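Local coordinates for outer membrane protein assembly factor BamA (PDB 4K3C) that probably helps, as part of the Bam complex, to assemble and insert beta-barrel proteins into the outer membrane, here as the barrel with its last two POTRA domains, at residues K244-S249 / Y268-L273; S305-L310 / K336-G341. All coordinates share one frame; numbering follows the deposited sequence.

Contact 1: residues K244-S249 / Y268-L273; sequences KTYGAS and YTHDKL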
# COMPACT_ATOMS: atom_id res chain seq x y z
N LYS A 244 9.58 -12.37 -22.65
CA LYS A 244 10.71 -11.59 -22.19
C LYS A 244 10.24 -10.17 -22.36
O LYS A 244 9.81 -9.78 -23.45
CB LYS A 244 11.93 -11.86 -23.07
CG LYS A 244 13.28 -11.53 -22.46
CD LYS A 244 14.40 -12.04 -23.38
CE LYS A 244 15.79 -11.93 -22.76
NZ LYS A 244 16.85 -12.47 -23.66
N THR A 245 10.25 -9.39 -21.30
CA THR A 245 9.85 -8.02 -21.53
C THR A 245 10.70 -6.99 -20.84
O THR A 245 11.21 -7.21 -19.75
CB THR A 245 8.36 -7.77 -21.23
OG1 THR A 245 8.25 -6.61 -20.40
CG2 THR A 245 7.74 -8.96 -20.56
N TYR A 246 10.88 -5.87 -21.54
CA TYR A 246 11.52 -4.71 -20.98
C TYR A 246 10.56 -3.55 -21.12
O TYR A 246 9.72 -3.54 -22.02
CB TYR A 246 12.79 -4.36 -21.75
CG TYR A 246 13.57 -5.50 -22.34
CD1 TYR A 246 13.23 -6.05 -23.57
CD2 TYR A 246 14.71 -5.98 -21.70
CE1 TYR A 246 13.99 -7.08 -24.15
CE2 TYR A 246 15.48 -7.00 -22.27
CZ TYR A 246 15.11 -7.55 -23.49
OH TYR A 246 15.88 -8.57 -24.03
N GLY A 247 10.69 -2.57 -20.24
CA GLY A 247 9.85 -1.39 -20.34
C GLY A 247 10.36 -0.31 -19.41
O GLY A 247 11.36 -0.50 -18.74
N ALA A 248 9.66 0.81 -19.38
CA ALA A 248 10.05 1.92 -18.53
C ALA A 248 8.84 2.80 -18.33
O ALA A 248 7.97 2.85 -19.19
CB ALA A 248 11.17 2.69 -19.17
N SER A 249 8.76 3.50 -17.21
CA SER A 249 7.49 4.14 -16.92
C SER A 249 7.56 5.20 -15.87
O SER A 249 8.24 5.05 -14.86
CB SER A 249 6.52 3.08 -16.45
OG SER A 249 6.70 2.86 -15.06
N TYR A 268 6.17 2.89 -21.46
CA TYR A 268 6.47 2.18 -22.69
C TYR A 268 7.00 0.81 -22.31
O TYR A 268 7.75 0.67 -21.35
CB TYR A 268 7.51 2.94 -23.50
CG TYR A 268 7.87 2.28 -24.80
CD1 TYR A 268 8.90 1.35 -24.87
CD2 TYR A 268 7.18 2.59 -25.97
CE1 TYR A 268 9.23 0.75 -26.06
CE2 TYR A 268 7.52 2.00 -27.17
CZ TYR A 268 8.54 1.08 -27.22
OH TYR A 268 8.86 0.47 -28.41
N THR A 269 6.57 -0.21 -23.04
CA THR A 269 6.94 -1.58 -22.72
C THR A 269 7.04 -2.45 -23.98
O THR A 269 6.18 -2.43 -24.85
CB THR A 269 5.95 -2.27 -21.73
OG1 THR A 269 4.80 -2.72 -22.45
CG2 THR A 269 5.50 -1.33 -20.58
N HIS A 270 8.08 -3.26 -24.04
CA HIS A 270 8.35 -4.08 -25.19
C HIS A 270 8.35 -5.54 -24.75
O HIS A 270 9.10 -5.90 -23.86
CB HIS A 270 9.69 -3.65 -25.74
CG HIS A 270 10.22 -4.53 -26.82
ND1 HIS A 270 11.56 -4.81 -26.96
CD2 HIS A 270 9.59 -5.16 -27.85
CE1 HIS A 270 11.74 -5.59 -28.01
NE2 HIS A 270 10.56 -5.81 -28.57
N ASP A 271 7.48 -6.35 -25.36
CA ASP A 271 7.29 -7.76 -25.01
C ASP A 271 7.75 -8.62 -26.17
O ASP A 271 7.45 -8.32 -27.33
CB ASP A 271 5.80 -8.09 -24.81
CG ASP A 271 5.16 -7.30 -23.70
OD1 ASP A 271 5.31 -7.68 -22.50
OD2 ASP A 271 4.47 -6.32 -24.03
N LYS A 272 8.46 -9.71 -25.87
CA LYS A 272 8.94 -10.60 -26.90
C LYS A 272 8.57 -12.01 -26.48
O LYS A 272 8.88 -12.42 -25.36
CB LYS A 272 10.46 -10.46 -27.06
CG LYS A 272 11.05 -11.20 -28.25
CD LYS A 272 12.59 -11.12 -28.31
CE LYS A 272 13.11 -9.68 -28.40
NZ LYS A 272 13.23 -9.01 -27.06
N LEU A 273 7.87 -12.75 -27.35
CA LEU A 273 7.42 -14.09 -27.00
C LEU A 273 8.00 -15.17 -27.91
O LEU A 273 8.03 -15.02 -29.13
CB LEU A 273 5.89 -14.16 -26.95
CG LEU A 273 5.25 -13.50 -25.72
CD1 LEU A 273 5.14 -11.98 -25.87
CD2 LEU A 273 3.90 -14.12 -25.37
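K272 reaches across the strand pair to Y246, its tip arriving at the edge of the ring and near the ring plane, with NZ 3.6 Å from CE1 of the tyrosine. Two bends make this possible: chi3 (-59°) turns CE out of line with the chain and chi4 (85°) turns NZ. The ammonium is therefore beside the ring, and no cation-pi contact over a face results. Y246 also runs alongside H270, both pointing the same way, with CD1 4.0 Å from ND1; NE2 of the histidine is hydrogen-bonded to OE1 of Q304 on strand 303-317. K244 stays extended, which leaves its NZ 6.1 Å from NZ of K272, a spacing that should ease repulsion between the like charges.

The two strands, 242-254 and 260-274, form a hairpin in the antiparallel wall of the Omp85 barrel. K244 with K272, Y246 with H270 and A248 with Y268 are the hydrogen-bonded pairs, each closed by two backbone bonds; that from H270 N to Y246 O is nearly straight (175°).

Smaller residues occupy the other face. T245 and D271 stand side by side, OD1 lying 3.3 Å from CB of the threonine, a beta-branched residue suited to an extended strand. G247 faces T269 with CA atoms 3.8 Å apart, and glycine, having no side chain, is consistent with so close an approach.

Contact 2: residues S305-L310 / K336-G341; sequences SADFDL and KLTLPG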
# COMPACT_ATOMS: atom_id res chain seq x y z
N SER A 305 6.10 -6.58 -29.64
CA SER A 305 5.30 -5.36 -29.68
C SER A 305 5.74 -4.29 -28.68
O SER A 305 6.48 -4.57 -27.75
CB SER A 305 3.81 -5.70 -29.43
OG SER A 305 3.64 -6.55 -28.31
N ALA A 306 5.27 -3.06 -28.91
CA ALA A 306 5.08 -2.05 -27.84
C ALA A 306 4.08 -1.07 -28.42
O ALA A 306 4.05 -0.96 -29.64
CB ALA A 306 6.32 -1.35 -27.57
N ASP A 307 3.23 -0.35 -27.66
CA ASP A 307 2.82 -0.39 -26.24
C ASP A 307 3.22 0.77 -25.33
O ASP A 307 3.92 0.61 -24.34
CB ASP A 307 2.81 -1.76 -25.56
CG ASP A 307 1.60 -2.58 -25.95
OD1 ASP A 307 1.25 -2.55 -27.14
OD2 ASP A 307 0.98 -3.23 -25.06
N PHE A 308 2.74 1.95 -25.72
CA PHE A 308 2.61 3.09 -24.84
C PHE A 308 1.29 2.94 -24.10
O PHE A 308 0.23 2.91 -24.72
CB PHE A 308 2.51 4.36 -25.67
CG PHE A 308 3.81 5.05 -25.88
CD1 PHE A 308 4.66 4.67 -26.91
CD2 PHE A 308 4.19 6.10 -25.06
CE1 PHE A 308 5.86 5.32 -27.12
CE2 PHE A 308 5.40 6.75 -25.26
CZ PHE A 308 6.23 6.36 -26.29
N ASP A 309 1.32 2.86 -22.78
CA ASP A 309 0.09 2.68 -22.03
C ASP A 309 -0.20 3.87 -21.13
O ASP A 309 0.72 4.57 -20.68
CB ASP A 309 0.17 1.41 -21.19
CG ASP A 309 1.28 1.46 -20.18
OD1 ASP A 309 1.05 2.04 -19.09
OD2 ASP A 309 2.38 0.95 -20.48
N LEU A 310 -1.50 4.09 -20.86
CA LEU A 310 -1.94 5.07 -19.86
C LEU A 310 -2.53 4.35 -18.66
O LEU A 310 -3.23 3.34 -18.81
CB LEU A 310 -2.97 6.02 -20.46
CG LEU A 310 -3.62 6.99 -19.48
CD1 LEU A 310 -2.59 7.90 -18.86
CD2 LEU A 310 -4.68 7.78 -20.21
N LYS A 336 -6.09 0.43 -17.25
CA LYS A 336 -4.98 0.56 -18.18
C LYS A 336 -5.55 0.73 -19.57
O LYS A 336 -6.60 0.20 -19.88
CB LYS A 336 -4.14 -0.70 -18.17
CG LYS A 336 -2.65 -0.47 -18.29
CD LYS A 336 -1.96 -1.79 -18.66
CE LYS A 336 -0.53 -1.60 -19.11
NZ LYS A 336 -0.25 -2.58 -20.20
N LEU A 337 -4.85 1.48 -20.41
CA LEU A 337 -5.26 1.66 -21.79
C LEU A 337 -4.02 1.86 -22.65
O LEU A 337 -3.08 2.54 -22.24
CB LEU A 337 -6.19 2.88 -21.88
CG LEU A 337 -6.77 3.29 -23.23
CD1 LEU A 337 -5.83 4.23 -23.96
CD2 LEU A 337 -7.06 2.07 -24.09
N THR A 338 -4.01 1.25 -23.83
CA THR A 338 -2.91 1.43 -24.77
C THR A 338 -3.15 2.66 -25.64
O THR A 338 -4.25 2.87 -26.15
CB THR A 338 -2.70 0.22 -25.69
OG1 THR A 338 -3.95 -0.13 -26.33
CG2 THR A 338 -2.18 -0.96 -24.89
N LEU A 339 -2.10 3.45 -25.84
CA LEU A 339 -2.21 4.74 -26.49
C LEU A 339 -1.93 4.61 -27.97
O LEU A 339 -1.27 3.67 -28.38
CB LEU A 339 -1.23 5.71 -25.85
CG LEU A 339 -1.55 5.99 -24.39
CD1 LEU A 339 -0.39 6.69 -23.72
CD2 LEU A 339 -2.88 6.80 -24.27
N PRO A 340 -2.44 5.57 -28.77
CA PRO A 340 -2.31 5.61 -30.22
C PRO A 340 -1.02 5.02 -30.81
O PRO A 340 -1.10 4.20 -31.74
CB PRO A 340 -2.46 7.09 -30.52
CG PRO A 340 -3.56 7.48 -29.58
CD PRO A 340 -3.34 6.65 -28.32
N GLY A 341 0.14 5.37 -30.30
CA GLY A 341 1.34 4.79 -30.86
C GLY A 341 1.59 3.32 -30.53
O GLY A 341 2.62 2.77 -30.90
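With chi1 at 62°, D309 holds CG between its own backbone N and carbonyl carbon, while K336, extended through chi3 (167°), carries CE across to it. The two side chains cross at a slant, and CE of the lysine rests 3.7 Å from CG of the aspartate. NZ lies 4.4 Å from OD2 of D309, beyond a salt bridge; OD1 of D309 has a weak bond to OG of S311. The long aliphatic stem thus does the touching, while the ammonium turns to a weak hydrogen bond with OH of Y346.

L339 brings in the apolar part. Its CG sits anti to the carbonyl carbon and beside the backbone N (chi1 -65°), and the branches spread from there: CD1 meets the backbone C of D309 at 3.8 Å, and CD2 meets CB of L310 at 3.9 Å. CB of L339 also lies 4.0 Å from CB of F308, whose ring leads away and meets that of Y268. A branched leucine suits this place because each methyl finds its own neighbour.

The backbones of strands 303-317 and 328-338 pair as an antiparallel hairpin of the Omp85 barrel. L310 and L337 exchange two backbone bonds, and L339 N adds a third, to F308 O, at 2.6 Å. In T338, paired with D309, OG1 accepts a hydrogen bond from Y346 N and CG2 lies by OD2 of D307. Placed among D307 and D309, the lysine charge would probably be favoured by both acids through longer-range attraction.

The centres of contacts 1 and 2 lie about 11 Å apart, within one domain and on one side of the chain's centre. They follow in series: hairpin 242-254/260-274 closes first, helix 280-288 intervenes, and hairpin 303-317/328-338 follows. The four strands are successive neighbours in the barrel wall, and the hairpins are joined edge to edge by strands 260-274 and 303-317, where T269 N probably hydrogen-bonds to D307 O and D271 N to S305 O, both at 3.1 Å. Each contact thus closes one seam, and this third seam lies between them, giving a continuous wall of the kind a transmembrane barrel needs.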